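Local coordinates for protein yeast glycogen phosphorylase (Saccharomyces cerevisiae, PDB 1YGP) that is a glycogen phosphorylase of the GT-B clan, a dimer whose subunits each pair two Rossmann-like domains and hold pyridoxal-5'-phosphate, at residues D64-Y69 / L153-D158; A259-F264 / R278-R283; N618-I623 / S786-I791; N755-G760 / L828-L833. All blocks are in the same frame, centred on the assembly; numbering follows the deposited sequence.

Contact 1: residues D64-Y69 / L153-D158; sequences DDMVAY and LDQEPD. Unlike the reference sequence in segment 64-69: Val67 (reference Ala).
The carbonyl oxygen of Asp65 receives the helical bond from Tyr69 N at 3.0 Å, and CG of Gln155 comes to 3.4 Å from the same Asp65 O. Gln155 therefore lies against the first turn of helix 65-94, which Asp64 caps: its OD1 accepts from Val67 N at 3.0 Å. The Gln155 chain, with CG beside its own backbone N (chi1 -52°), is bent at chi2, and the amide lies across the helix at Asp65 and Met66. Gln155 NE2 lies 3.7 Å from Asp65 CB but gives its bond to the carbonyl oxygen of Asp151 in helix 149-153, just before the turn; OE1 meets the methyl CE of Met66, whose chain is bent twice.

Tyr69 carries the other half of the contact. Its CG is anti to the backbone N (chi1 155°), and the CB-to-CG root of the side chain rests on Gln155 CB. Further out, CA of Glu156 lies over one ring face, Tyr69 CE1 is 3.6 Å from Glu156 CB, and Tyr69 OH is 3.2 Å from Glu156 CG. The extended Glu156 chain crosses the tyrosine at about a right angle. Its two carboxylate oxygens take the backbone N-H groups of Ala111 and Leu112 at the start of helix 111-117, a setting that would favour the charged form.

The type I turn from Leu153 to Glu156 thus leads out of helix 149-153 between two helix beginnings, those of 65-94 and 111-117. Beyond it Asp158 bonds to Ser699 and touches Asn697, a residue of the pyridoxal-5'-phosphate pocket, and Tyr69 also packs on Leu112 and Pro218.

Contact 2: residues A259-F264 / R278-R283; sequences AVAYDF and RLWQAR
Val260 and Tyr262 pair with Gln281 and Leu279 as the hydrogen-bonded pairs of an antiparallel beta hairpin, strands 255-267 and 274-284 of the large mixed sheet. Four backbone bonds join these pairs, from N to O in both directions, while Ala259, Ala261 and Asp263 face Ala282, Trp280 and Arg278 in non-hydrogen-bonded pairs.

Apolar contact is made on the face bearing Trp280. Its benzo ring touches two alanines, Trp280 CE3 reaching Ala259 CB at 3.6 Å and Trp280 CZ3 reaching Ala261 CB at 3.5 Å, while NE1 bonds to Ser339 of helix 322-350, which packs on this face.

On the other face, CG1 of Val260 lies against one face of the Arg283 guanidinium, toward its rim. In the guanidinium plane Arg283 NH2 donates to Tyr262 OH at 3.2 Å, with the ring standing nearly perpendicular (86°). The stronger partner of Arg283 is Glu222 in strand 221-232, and Tyr262 makes a cation-pi contact with Arg190.

Back on the Trp280 face, a salt bridge joins Asp263 and Arg278. Arg278, whose chain bends at chi3 (-81°), takes the nearly coplanar carboxylate side-on: Arg278 NE reaches OD1 of Asp263 at 2.9 Å, and Arg278 NH2 meets the syn lone pair of Asp263 OD2 at 3.0 Å.

Contact 3: residues N618-I623 / S786-I791; sequences NVFGII and SVLSYI
Phe620 is the first residue of segment 618-623, in helix 615-634, to meet the second segment, and it does so at three levels. The carbonyl oxygen of Phe620 lies 3.6 Å from Val787 CG1, and its CB is near Val787 CG2. Farther out the Phe620 ring receives Leu788: the methyl CD2 sits over one face, 4.1 Å from the centroid and 18° off the normal, in a CH-pi contact. Phe620 CE1 is also 4.5 Å from Ile791 CD1.

One turn later Ile623 is directed toward the opposing helix, and its two branches part. Ile623 CG2, anti to the backbone N, is shared by Val787 CG1 and Tyr790 CD2, each at 3.6 Å. The longer branch carries Ile623 CD1 in a different direction, to CG2 of Ile791, also at 3.6 Å. No hydrogen bond crosses, and the contacts between side chains are apolar.

The two short helical segments run at 89° to each other, their axes 9.6 Å apart. Helix 615-634 is one of those packed on the six-stranded parallel sheet of the Rossmann-like C-terminal domain. Helix 805-813 completes the core from the side of Phe620, Leu788 and Ile791, while Ile622 and Ile623 also pack on Val674 of helix 662-678, and Ile622 rests on strand 649-654 of the parallel sheet.

Contact 4: residues N755-G760 / L828-L833; sequences NVFLFG and LATHEL
Phe757 and Phe759 of strand 757-759, the outermost on its side of the six-stranded parallel sheet, meet Thr830 of the helix 820-840 layered on that sheet. Thr830 divides its two branches between them. The methyl CG2 of Thr830, anti to the backbone N, touches Phe757 CB at 3.5 Å and lies near the plane of that ring, at its edge. The hydroxyl OG1 of Thr830, beside the backbone N (chi1 -42°), is 3.3 Å from Phe759 CB, and the two side chains cross at about a right angle. Thr830 OG1 is hydrogen-bonded to the carbonyl oxygen of Ser826, one turn back in the same helix. Less closely, Leu833 CB reaches the edge of the Phe757 ring at 4.5 Å from CE2.

Around these residues Thr830 also packs on Ile737 of the adjoining strand 735-739, Phe759 meets the ring of Tyr827, and Gly760 N bonds to Ser826 OG.

The short segments run nearly antiparallel, at 163° with axes 8.7 Å apart. A helix lying against the last strand of a sheet with order 3-2-1-4-5-6 is characteristic of the Rossmann-like domain that forms the C-terminal half of GT-B proteins.

From the N terminus, contact 1 comes first, closing a loop of 83 residues and holding the start of helix 65-94 to the segment after helix 149-153. Contact 2 follows in series as a local hairpin with 13 residues between its segments, within the N-terminal sheet; its nearest atoms are about 7 Å from contact 1. The chain then passes to the other side of its centre. There contact 3 spans 162 residues and contact 4 spans 67, and the two cross, their segments alternating. They touch where Gly621 CA meets Leu828 CD2 at 4.1 Å, so helices 615-634, 782-790 and 820-840 and edge strand 757-759 join in the C-terminal domain.

Contact 1: residues D64-Y69 / L153-D158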
loop_
_atom_site.group_PDB
_atom_site.type_symbol
_atom_site.label_atom_id
_atom_site.label_comp_id
_atom_site.label_asym_id
_atom_site.label_seq_id
_atom_site.Cartn_x
_atom_site.Cartn_y
_atom_site.Cartn_z
ATOM N N ASP A 64 -4.500 -17.363 -12.488
ATOM C CA ASP A 64 -5.930 -17.456 -12.222
ATOM C C ASP A 64 -6.730 -16.196 -12.605
ATOM O O ASP A 64 -6.170 -15.261 -13.176
ATOM C CB ASP A 64 -6.116 -17.756 -10.748
ATOM C CG ASP A 64 -5.556 -16.779 -9.710
ATOM O OD1 ASP A 64 -5.341 -15.598 -9.981
ATOM O OD2 ASP A 64 -5.336 -17.224 -8.588
ATOM N N ASP A 65 -8.008 -16.018 -12.226
ATOM C CA ASP A 65 -8.768 -14.816 -12.594
ATOM C C ASP A 65 -8.340 -13.503 -11.961
ATOM O O ASP A 65 -8.352 -12.476 -12.627
ATOM C CB ASP A 65 -10.239 -15.009 -12.293
ATOM C CG ASP A 65 -10.834 -16.121 -13.137
ATOM O OD1 ASP A 65 -10.639 -16.149 -14.358
ATOM O OD2 ASP A 65 -11.493 -16.972 -12.550
ATOM N N MET A 66 -7.959 -13.462 -10.694
ATOM C CA MET A 66 -7.380 -12.263 -10.099
ATOM C C MET A 66 -6.118 -11.881 -10.878
ATOM O O MET A 66 -5.943 -10.715 -11.241
ATOM C CB MET A 66 -7.065 -12.564 -8.629
ATOM C CG MET A 66 -6.474 -11.473 -7.753
ATOM S SD MET A 66 -7.389 -9.930 -7.909
ATOM C CE MET A 66 -8.740 -10.254 -6.816
ATOM N N VAL A 67 -5.260 -12.846 -11.242
ATOM C CA VAL A 67 -4.053 -12.545 -12.002
ATOM C C VAL A 67 -4.379 -11.965 -13.366
ATOM O O VAL A 67 -3.785 -10.983 -13.816
ATOM C CB VAL A 67 -3.221 -13.783 -12.245
ATOM N N ALA A 68 -5.372 -12.559 -14.001
ATOM C CA ALA A 68 -5.803 -12.154 -15.314
ATOM C C ALA A 68 -6.301 -10.724 -15.289
ATOM O O ALA A 68 -5.936 -9.937 -16.157
ATOM C CB ALA A 68 -6.918 -13.067 -15.786
ATOM N N TYR A 69 -7.076 -10.352 -14.272
ATOM C CA TYR A 69 -7.624 -9.017 -14.114
ATOM C C TYR A 69 -6.475 -8.064 -13.867
ATOM O O TYR A 69 -6.338 -7.093 -14.599
ATOM C CB TYR A 69 -8.608 -9.040 -12.949
ATOM C CG TYR A 69 -8.790 -7.700 -12.308
ATOM C CD1 TYR A 69 -9.535 -6.698 -12.939
ATOM C CD2 TYR A 69 -8.114 -7.465 -11.122
ATOM C CE1 TYR A 69 -9.585 -5.424 -12.377
ATOM C CE2 TYR A 69 -8.159 -6.198 -10.561
ATOM C CZ TYR A 69 -8.887 -5.190 -11.193
ATOM O OH TYR A 69 -8.867 -3.932 -10.634
ATOM N N LEU A 153 -13.930 -9.664 -14.745
ATOM C CA LEU A 153 -14.535 -8.376 -14.438
ATOM C C LEU A 153 -14.903 -8.323 -12.961
ATOM O O LEU A 153 -14.638 -7.358 -12.226
ATOM C CB LEU A 153 -15.743 -8.228 -15.367
ATOM C CG LEU A 153 -15.758 -7.107 -16.414
ATOM C CD1 LEU A 153 -14.439 -7.048 -17.088
ATOM C CD2 LEU A 153 -16.842 -7.327 -17.431
ATOM N N ASP A 154 -15.412 -9.448 -12.471
ATOM C CA ASP A 154 -15.760 -9.547 -11.076
ATOM C C ASP A 154 -14.627 -9.438 -10.089
ATOM O O ASP A 154 -14.874 -9.330 -8.889
ATOM C CB ASP A 154 -16.459 -10.848 -10.809
ATOM C CG ASP A 154 -17.917 -10.547 -10.595
ATOM O OD1 ASP A 154 -18.628 -10.521 -11.603
ATOM O OD2 ASP A 154 -18.317 -10.314 -9.442
ATOM N N GLN A 155 -13.380 -9.472 -10.508
ATOM C CA GLN A 155 -12.316 -9.395 -9.522
ATOM C C GLN A 155 -12.108 -7.969 -9.042
ATOM O O GLN A 155 -11.310 -7.742 -8.131
ATOM C CB GLN A 155 -10.987 -9.877 -10.098
ATOM C CG GLN A 155 -10.977 -11.242 -10.764
ATOM C CD GLN A 155 -11.547 -12.257 -9.824
ATOM O OE1 GLN A 155 -11.098 -12.356 -8.688
ATOM N NE2 GLN A 155 -12.553 -13.016 -10.238
ATOM N N GLU A 156 -12.758 -6.970 -9.639
ATOM C CA GLU A 156 -12.415 -5.593 -9.356
ATOM C C GLU A 156 -13.209 -5.020 -8.208
ATOM O O GLU A 156 -14.428 -5.058 -8.232
ATOM C CB GLU A 156 -12.641 -4.801 -10.609
ATOM C CG GLU A 156 -12.037 -3.431 -10.446
ATOM C CD GLU A 156 -12.171 -2.474 -11.619
ATOM O OE1 GLU A 156 -12.599 -2.881 -12.700
ATOM O OE2 GLU A 156 -11.840 -1.305 -11.422
ATOM N N PRO A 157 -12.619 -4.475 -7.159
ATOM C CA PRO A 157 -13.353 -3.778 -6.126
ATOM C C PRO A 157 -13.814 -2.435 -6.637
ATOM O O PRO A 157 -13.096 -1.751 -7.368
ATOM C CB PRO A 157 -12.379 -3.709 -4.982
ATOM C CG PRO A 157 -11.072 -3.588 -5.698
ATOM C CD PRO A 157 -11.217 -4.607 -6.815
ATOM N N ASP A 158 -15.044 -2.080 -6.302
ATOM C CA ASP A 158 -15.559 -0.756 -6.626
ATOM C C ASP A 158 -14.744 0.292 -5.859
ATOM O O ASP A 158 -14.521 0.132 -4.652
ATOM C CB ASP A 158 -17.014 -0.591 -6.197
ATOM C CG ASP A 158 -18.113 -1.335 -6.934
ATOM O OD1 ASP A 158 -17.970 -2.540 -7.174
ATOM O OD2 ASP A 158 -19.120 -0.679 -7.227
#

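Contact 2: residues A259-F264 / R278-R283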
loop_
_atom_site.group_PDB
_atom_site.type_symbol
_atom_site.label_atom_id
_atom_site.label_comp_id
_atom_site.label_asym_id
_atom_site.label_seq_id
_atom_site.Cartn_x
_atom_site.Cartn_y
_atom_site.Cartn_z
ATOM N N ALA A 259 0.373 16.629 0.690
ATOM C CA ALA A 259 -0.663 16.108 -0.171
ATOM C C ALA A 259 0.092 15.508 -1.346
ATOM O O ALA A 259 0.877 16.192 -2.005
ATOM C CB ALA A 259 -1.546 17.230 -0.642
ATOM N N VAL A 260 -0.047 14.219 -1.598
ATOM C CA VAL A 260 0.626 13.579 -2.705
ATOM C C VAL A 260 -0.516 13.227 -3.642
ATOM O O VAL A 260 -1.542 12.697 -3.181
ATOM C CB VAL A 260 1.362 12.340 -2.158
ATOM C CG1 VAL A 260 1.938 11.467 -3.259
ATOM C CG2 VAL A 260 2.482 12.847 -1.267
ATOM N N ALA A 261 -0.370 13.554 -4.925
ATOM C CA ALA A 261 -1.378 13.281 -5.935
ATOM C C ALA A 261 -1.325 11.875 -6.496
ATOM O O ALA A 261 -0.254 11.242 -6.551
ATOM C CB ALA A 261 -1.222 14.211 -7.107
ATOM N N TYR A 262 -2.507 11.385 -6.889
ATOM C CA TYR A 262 -2.700 10.119 -7.575
ATOM C C TYR A 262 -3.623 10.445 -8.745
ATOM O O TYR A 262 -4.686 11.063 -8.589
ATOM C CB TYR A 262 -3.380 9.100 -6.681
ATOM C CG TYR A 262 -2.469 8.475 -5.641
ATOM C CD1 TYR A 262 -2.032 9.242 -4.555
ATOM C CD2 TYR A 262 -2.064 7.142 -5.758
ATOM C CE1 TYR A 262 -1.197 8.690 -3.589
ATOM C CE2 TYR A 262 -1.222 6.578 -4.785
ATOM C CZ TYR A 262 -0.796 7.364 -3.708
ATOM O OH TYR A 262 0.027 6.850 -2.729
ATOM N N ASP A 263 -3.181 10.131 -9.952
ATOM C CA ASP A 263 -3.926 10.368 -11.158
ATOM C C ASP A 263 -4.703 9.179 -11.696
ATOM O O ASP A 263 -4.202 8.065 -11.909
ATOM C CB ASP A 263 -2.952 10.869 -12.187
ATOM C CG ASP A 263 -2.578 12.332 -12.013
ATOM O OD1 ASP A 263 -3.324 13.081 -11.401
ATOM O OD2 ASP A 263 -1.539 12.749 -12.514
ATOM N N PHE A 264 -5.969 9.422 -11.951
ATOM C CA PHE A 264 -6.839 8.408 -12.481
ATOM C C PHE A 264 -7.181 8.904 -13.884
ATOM O O PHE A 264 -7.730 10.007 -13.998
ATOM C CB PHE A 264 -8.067 8.313 -11.549
ATOM C CG PHE A 264 -9.085 7.302 -12.056
ATOM C CD1 PHE A 264 -10.079 7.703 -12.967
ATOM C CD2 PHE A 264 -8.981 5.968 -11.666
ATOM C CE1 PHE A 264 -10.957 6.759 -13.490
ATOM C CE2 PHE A 264 -9.869 5.033 -12.196
ATOM C CZ PHE A 264 -10.852 5.424 -13.107
ATOM N N ARG A 278 -7.681 13.844 -10.188
ATOM C CA ARG A 278 -6.511 13.891 -9.349
ATOM C C ARG A 278 -7.009 13.842 -7.921
ATOM O O ARG A 278 -7.799 14.685 -7.474
ATOM C CB ARG A 278 -5.720 15.168 -9.608
ATOM C CG ARG A 278 -4.520 15.225 -8.667
ATOM C CD ARG A 278 -3.475 16.210 -9.115
ATOM N NE ARG A 278 -2.659 15.606 -10.151
ATOM C CZ ARG A 278 -1.496 16.111 -10.562
ATOM N NH1 ARG A 278 -1.012 17.238 -10.045
ATOM N NH2 ARG A 278 -0.781 15.443 -11.463
ATOM N N LEU A 279 -6.561 12.821 -7.207
ATOM C CA LEU A 279 -7.019 12.588 -5.854
ATOM C C LEU A 279 -5.804 12.804 -4.954
ATOM O O LEU A 279 -4.676 12.598 -5.408
ATOM C CB LEU A 279 -7.555 11.162 -5.782
ATOM C CG LEU A 279 -8.502 10.723 -6.891
ATOM C CD1 LEU A 279 -8.248 9.267 -7.175
ATOM C CD2 LEU A 279 -9.938 10.989 -6.515
ATOM N N TRP A 280 -5.985 13.242 -3.715
ATOM C CA TRP A 280 -4.889 13.504 -2.822
ATOM C C TRP A 280 -4.895 12.497 -1.697
ATOM O O TRP A 280 -5.960 12.130 -1.199
ATOM C CB TRP A 280 -5.006 14.898 -2.200
ATOM C CG TRP A 280 -5.039 16.031 -3.216
ATOM C CD1 TRP A 280 -6.205 16.673 -3.581
ATOM C CD2 TRP A 280 -3.949 16.461 -3.917
ATOM N NE1 TRP A 280 -5.848 17.504 -4.529
ATOM C CE2 TRP A 280 -4.524 17.415 -4.770
ATOM C CE3 TRP A 280 -2.583 16.175 -3.964
ATOM C CZ2 TRP A 280 -3.710 18.081 -5.690
ATOM C CZ3 TRP A 280 -1.782 16.851 -4.888
ATOM C CH2 TRP A 280 -2.342 17.794 -5.748
ATOM N N GLN A 281 -3.717 12.070 -1.257
ATOM C CA GLN A 281 -3.515 11.212 -0.090
ATOM C C GLN A 281 -2.753 12.063 0.907
ATOM O O GLN A 281 -1.832 12.760 0.452
ATOM C CB GLN A 281 -2.676 10.034 -0.467
ATOM C CG GLN A 281 -2.104 9.242 0.694
ATOM C CD GLN A 281 -1.399 8.027 0.162
ATOM O OE1 GLN A 281 -1.999 6.963 0.148
ATOM N NE2 GLN A 281 -0.169 8.088 -0.335
ATOM N N ALA A 282 -3.061 12.049 2.205
ATOM C CA ALA A 282 -2.312 12.873 3.141
ATOM C C ALA A 282 -1.123 12.119 3.671
ATOM O O ALA A 282 -1.281 10.941 3.995
ATOM C CB ALA A 282 -3.106 13.255 4.352
ATOM N N ARG A 283 0.063 12.711 3.760
ATOM C CA ARG A 283 1.249 12.042 4.277
ATOM C C ARG A 283 1.882 12.942 5.333
ATOM O O ARG A 283 1.619 14.147 5.307
ATOM C CB ARG A 283 2.228 11.772 3.159
ATOM C CG ARG A 283 1.730 10.615 2.283
ATOM C CD ARG A 283 2.836 10.225 1.313
ATOM N NE ARG A 283 2.392 9.368 0.224
ATOM C CZ ARG A 283 3.112 9.213 -0.904
ATOM N NH1 ARG A 283 4.285 9.832 -1.084
ATOM N NH2 ARG A 283 2.630 8.478 -1.908
#

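Contact 3: residues N618-I623 / S786-I791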
loop_
_atom_site.group_PDB
_atom_site.type_symbol
_atom_site.label_atom_id
_atom_site.label_comp_id
_atom_site.label_asym_id
_atom_site.label_seq_id
_atom_site.Cartn_x
_atom_site.Cartn_y
_atom_site.Cartn_z
ATOM N N ASN A 618 -43.161 1.560 2.408
ATOM C CA ASN A 618 -43.095 0.427 1.502
ATOM C C ASN A 618 -43.205 -0.890 2.250
ATOM O O ASN A 618 -43.960 -1.775 1.822
ATOM C CB ASN A 618 -41.791 0.500 0.750
ATOM C CG ASN A 618 -41.563 -0.586 -0.279
ATOM O OD1 ASN A 618 -42.401 -1.441 -0.542
ATOM N ND2 ASN A 618 -40.405 -0.616 -0.910
ATOM N N VAL A 619 -42.529 -1.017 3.403
ATOM C CA VAL A 619 -42.612 -2.231 4.212
ATOM C C VAL A 619 -44.034 -2.373 4.780
ATOM O O VAL A 619 -44.617 -3.470 4.713
ATOM C CB VAL A 619 -41.606 -2.232 5.410
ATOM C CG1 VAL A 619 -41.481 -3.654 5.909
ATOM C CG2 VAL A 619 -40.200 -1.885 5.016
ATOM N N PHE A 620 -44.659 -1.300 5.294
ATOM C CA PHE A 620 -46.018 -1.382 5.822
ATOM C C PHE A 620 -46.986 -1.844 4.744
ATOM O O PHE A 620 -47.922 -2.610 5.006
ATOM C CB PHE A 620 -46.465 -0.029 6.375
ATOM C CG PHE A 620 -45.661 0.420 7.584
ATOM C CD1 PHE A 620 -44.942 -0.481 8.367
ATOM C CD2 PHE A 620 -45.598 1.779 7.889
ATOM C CE1 PHE A 620 -44.160 -0.020 9.435
ATOM C CE2 PHE A 620 -44.817 2.234 8.954
ATOM C CZ PHE A 620 -44.096 1.339 9.726
ATOM N N GLY A 621 -46.724 -1.438 3.513
ATOM C CA GLY A 621 -47.483 -1.922 2.390
ATOM C C GLY A 621 -47.236 -3.413 2.190
ATOM O O GLY A 621 -48.212 -4.109 1.885
ATOM N N ILE A 622 -45.997 -3.943 2.358
ATOM C CA ILE A 622 -45.732 -5.379 2.166
ATOM C C ILE A 622 -46.470 -6.175 3.203
ATOM O O ILE A 622 -47.229 -7.070 2.824
ATOM C CB ILE A 622 -44.241 -5.818 2.287
ATOM C CG1 ILE A 622 -43.468 -5.284 1.113
ATOM C CG2 ILE A 622 -44.108 -7.340 2.247
ATOM C CD1 ILE A 622 -42.041 -5.797 1.042
ATOM N N ILE A 623 -46.256 -5.847 4.483
ATOM C CA ILE A 623 -46.954 -6.533 5.555
ATOM C C ILE A 623 -48.449 -6.469 5.305
ATOM O O ILE A 623 -49.050 -7.542 5.356
ATOM C CB ILE A 623 -46.646 -5.917 6.927
ATOM C CG1 ILE A 623 -45.159 -6.003 7.248
ATOM C CG2 ILE A 623 -47.408 -6.696 7.987
ATOM C CD1 ILE A 623 -44.773 -5.238 8.522
ATOM N N SER A 786 -53.861 -2.217 11.115
ATOM C CA SER A 786 -53.685 -3.645 11.129
ATOM C C SER A 786 -52.191 -3.893 11.105
ATOM O O SER A 786 -51.706 -4.579 12.009
ATOM C CB SER A 786 -54.359 -4.245 9.915
ATOM O OG SER A 786 -55.747 -3.931 9.965
ATOM N N VAL A 787 -51.401 -3.285 10.210
ATOM C CA VAL A 787 -49.984 -3.604 10.225
ATOM C C VAL A 787 -49.304 -3.070 11.467
ATOM O O VAL A 787 -48.542 -3.846 12.052
ATOM C CB VAL A 787 -49.225 -3.083 8.977
ATOM C CG1 VAL A 787 -49.673 -3.936 7.840
ATOM C CG2 VAL A 787 -49.549 -1.678 8.570
ATOM N N LEU A 788 -49.584 -1.875 11.995
ATOM C CA LEU A 788 -48.866 -1.458 13.192
ATOM C C LEU A 788 -49.142 -2.342 14.412
ATOM O O LEU A 788 -48.219 -2.639 15.179
ATOM C CB LEU A 788 -49.178 0.009 13.503
ATOM C CG LEU A 788 -48.643 1.029 12.470
ATOM C CD1 LEU A 788 -48.630 2.401 13.097
ATOM C CD2 LEU A 788 -47.201 0.740 12.067
ATOM N N SER A 789 -50.357 -2.877 14.555
ATOM C CA SER A 789 -50.669 -3.799 15.637
ATOM C C SER A 789 -49.988 -5.122 15.371
ATOM O O SER A 789 -49.510 -5.767 16.296
ATOM C CB SER A 789 -52.161 -4.051 15.735
ATOM O OG SER A 789 -52.853 -2.817 15.909
ATOM N N TYR A 790 -49.889 -5.541 14.108
ATOM C CA TYR A 790 -49.278 -6.819 13.782
ATOM C C TYR A 790 -47.757 -6.830 14.013
ATOM O O TYR A 790 -47.098 -7.884 13.920
ATOM C CB TYR A 790 -49.628 -7.155 12.316
ATOM C CG TYR A 790 -49.037 -8.483 11.884
ATOM C CD1 TYR A 790 -49.539 -9.668 12.417
ATOM C CD2 TYR A 790 -47.939 -8.506 11.027
ATOM C CE1 TYR A 790 -48.936 -10.879 12.106
ATOM C CE2 TYR A 790 -47.329 -9.714 10.712
ATOM C CZ TYR A 790 -47.832 -10.895 11.259
ATOM O OH TYR A 790 -47.190 -12.090 10.992
ATOM N N ILE A 791 -47.118 -5.684 14.225
ATOM C CA ILE A 791 -45.708 -5.734 14.521
ATOM C C ILE A 791 -45.471 -5.299 15.950
ATOM O O ILE A 791 -44.297 -5.247 16.334
ATOM C CB ILE A 791 -44.840 -4.827 13.555
ATOM C CG1 ILE A 791 -45.051 -3.353 13.812
ATOM C CG2 ILE A 791 -45.199 -5.150 12.101
ATOM C CD1 ILE A 791 -43.937 -2.582 13.080
#

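Contact 4: residues N755-G760 / L828-L833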
loop_
_atom_site.group_PDB
_atom_site.type_symbol
_atom_site.label_atom_id
_atom_site.label_comp_id
_atom_site.label_asym_id
_atom_site.label_seq_id
_atom_site.Cartn_x
_atom_site.Cartn_y
_atom_site.Cartn_z
ATOM N N ASN A 755 -47.522 7.490 -18.105
ATOM C CA ASN A 755 -46.590 6.384 -18.027
ATOM C C ASN A 755 -45.967 6.223 -16.653
ATOM O O ASN A 755 -45.141 5.338 -16.437
ATOM C CB ASN A 755 -45.526 6.606 -19.085
ATOM C CG ASN A 755 -46.136 6.571 -20.477
ATOM O OD1 ASN A 755 -46.767 5.601 -20.893
ATOM N ND2 ASN A 755 -46.020 7.626 -21.265
ATOM N N VAL A 756 -46.308 7.048 -15.667
ATOM C CA VAL A 756 -45.725 6.932 -14.336
ATOM C C VAL A 756 -46.886 6.690 -13.374
ATOM O O VAL A 756 -48.005 7.076 -13.712
ATOM C CB VAL A 756 -44.929 8.236 -13.897
ATOM C CG1 VAL A 756 -43.718 8.449 -14.791
ATOM C CG2 VAL A 756 -45.791 9.468 -14.014
ATOM N N PHE A 757 -46.701 6.051 -12.212
ATOM C CA PHE A 757 -47.774 5.811 -11.258
ATOM C C PHE A 757 -47.531 6.746 -10.100
ATOM O O PHE A 757 -46.694 6.449 -9.244
ATOM C CB PHE A 757 -47.756 4.384 -10.747
ATOM C CG PHE A 757 -48.053 3.373 -11.834
ATOM C CD1 PHE A 757 -47.052 2.983 -12.724
ATOM C CD2 PHE A 757 -49.329 2.846 -11.945
ATOM C CE1 PHE A 757 -47.335 2.063 -13.732
ATOM C CE2 PHE A 757 -49.602 1.928 -12.952
ATOM C CZ PHE A 757 -48.613 1.535 -13.844
ATOM N N LEU A 758 -48.170 7.916 -10.084
ATOM C CA LEU A 758 -47.936 8.865 -9.018
ATOM C C LEU A 758 -49.051 8.765 -8.004
ATOM O O LEU A 758 -50.138 8.298 -8.346
ATOM C CB LEU A 758 -47.851 10.239 -9.615
ATOM C CG LEU A 758 -46.749 10.399 -10.668
ATOM C CD1 LEU A 758 -46.913 11.732 -11.395
ATOM C CD2 LEU A 758 -45.392 10.256 -9.996
ATOM N N PHE A 759 -48.809 9.131 -6.754
ATOM C CA PHE A 759 -49.809 9.037 -5.714
ATOM C C PHE A 759 -49.386 9.997 -4.612
ATOM O O PHE A 759 -48.388 10.727 -4.728
ATOM C CB PHE A 759 -49.862 7.635 -5.157
ATOM C CG PHE A 759 -48.641 7.271 -4.305
ATOM C CD1 PHE A 759 -47.433 6.931 -4.921
ATOM C CD2 PHE A 759 -48.723 7.305 -2.903
ATOM C CE1 PHE A 759 -46.319 6.635 -4.134
ATOM C CE2 PHE A 759 -47.603 7.006 -2.132
ATOM C CZ PHE A 759 -46.401 6.673 -2.743
ATOM N N GLY A 760 -50.156 9.910 -3.524
ATOM C CA GLY A 760 -49.867 10.616 -2.291
ATOM C C GLY A 760 -50.081 12.101 -2.396
ATOM O O GLY A 760 -50.414 12.676 -3.438
ATOM N N LEU A 828 -51.426 1.999 -1.521
ATOM C CA LEU A 828 -52.046 0.718 -1.788
ATOM C C LEU A 828 -52.947 0.732 -3.042
ATOM O O LEU A 828 -52.886 -0.207 -3.857
ATOM C CB LEU A 828 -52.850 0.314 -0.578
ATOM C CG LEU A 828 -52.132 0.163 0.743
ATOM C CD1 LEU A 828 -53.166 -0.202 1.788
ATOM C CD2 LEU A 828 -51.055 -0.896 0.656
ATOM N N ALA A 829 -53.726 1.787 -3.286
ATOM C CA ALA A 829 -54.566 1.875 -4.470
ATOM C C ALA A 829 -53.778 1.858 -5.769
ATOM O O ALA A 829 -54.111 1.165 -6.733
ATOM C CB ALA A 829 -55.371 3.147 -4.441
ATOM N N THR A 830 -52.670 2.581 -5.800
ATOM C CA THR A 830 -51.804 2.607 -6.964
ATOM C C THR A 830 -51.191 1.226 -7.144
ATOM O O THR A 830 -50.966 0.779 -8.273
ATOM C CB THR A 830 -50.692 3.611 -6.765
ATOM O OG1 THR A 830 -51.242 4.785 -6.174
ATOM C CG2 THR A 830 -50.035 3.936 -8.086
ATOM N N HIS A 831 -50.912 0.502 -6.048
ATOM C CA HIS A 831 -50.329 -0.813 -6.199
ATOM C C HIS A 831 -51.296 -1.801 -6.806
ATOM O O HIS A 831 -50.873 -2.592 -7.657
ATOM C CB HIS A 831 -49.841 -1.312 -4.869
ATOM C CG HIS A 831 -48.332 -1.130 -4.828
ATOM N ND1 HIS A 831 -47.608 -0.368 -4.008
ATOM C CD2 HIS A 831 -47.461 -1.765 -5.688
ATOM C CE1 HIS A 831 -46.346 -0.516 -4.328
ATOM N NE2 HIS A 831 -46.263 -1.351 -5.334
ATOM N N GLU A 832 -52.580 -1.705 -6.441
ATOM C CA GLU A 832 -53.636 -2.498 -7.069
ATOM C C GLU A 832 -53.625 -2.266 -8.582
ATOM O O GLU A 832 -53.660 -3.231 -9.357
ATOM C CB GLU A 832 -54.971 -2.085 -6.482
ATOM C CG GLU A 832 -55.724 -3.315 -6.018
ATOM C CD GLU A 832 -56.817 -3.007 -5.007
ATOM O OE1 GLU A 832 -56.496 -2.891 -3.824
ATOM O OE2 GLU A 832 -57.981 -2.894 -5.399
ATOM N N LEU A 833 -53.510 -0.991 -9.000
ATOM C CA LEU A 833 -53.362 -0.640 -10.406
ATOM C C LEU A 833 -52.163 -1.293 -11.070
ATOM O O LEU A 833 -52.325 -2.003 -12.063
ATOM C CB LEU A 833 -53.238 0.865 -10.565
ATOM C CG LEU A 833 -54.568 1.577 -10.610
ATOM C CD1 LEU A 833 -54.457 3.016 -10.144
ATOM C CD2 LEU A 833 -55.068 1.462 -12.033
#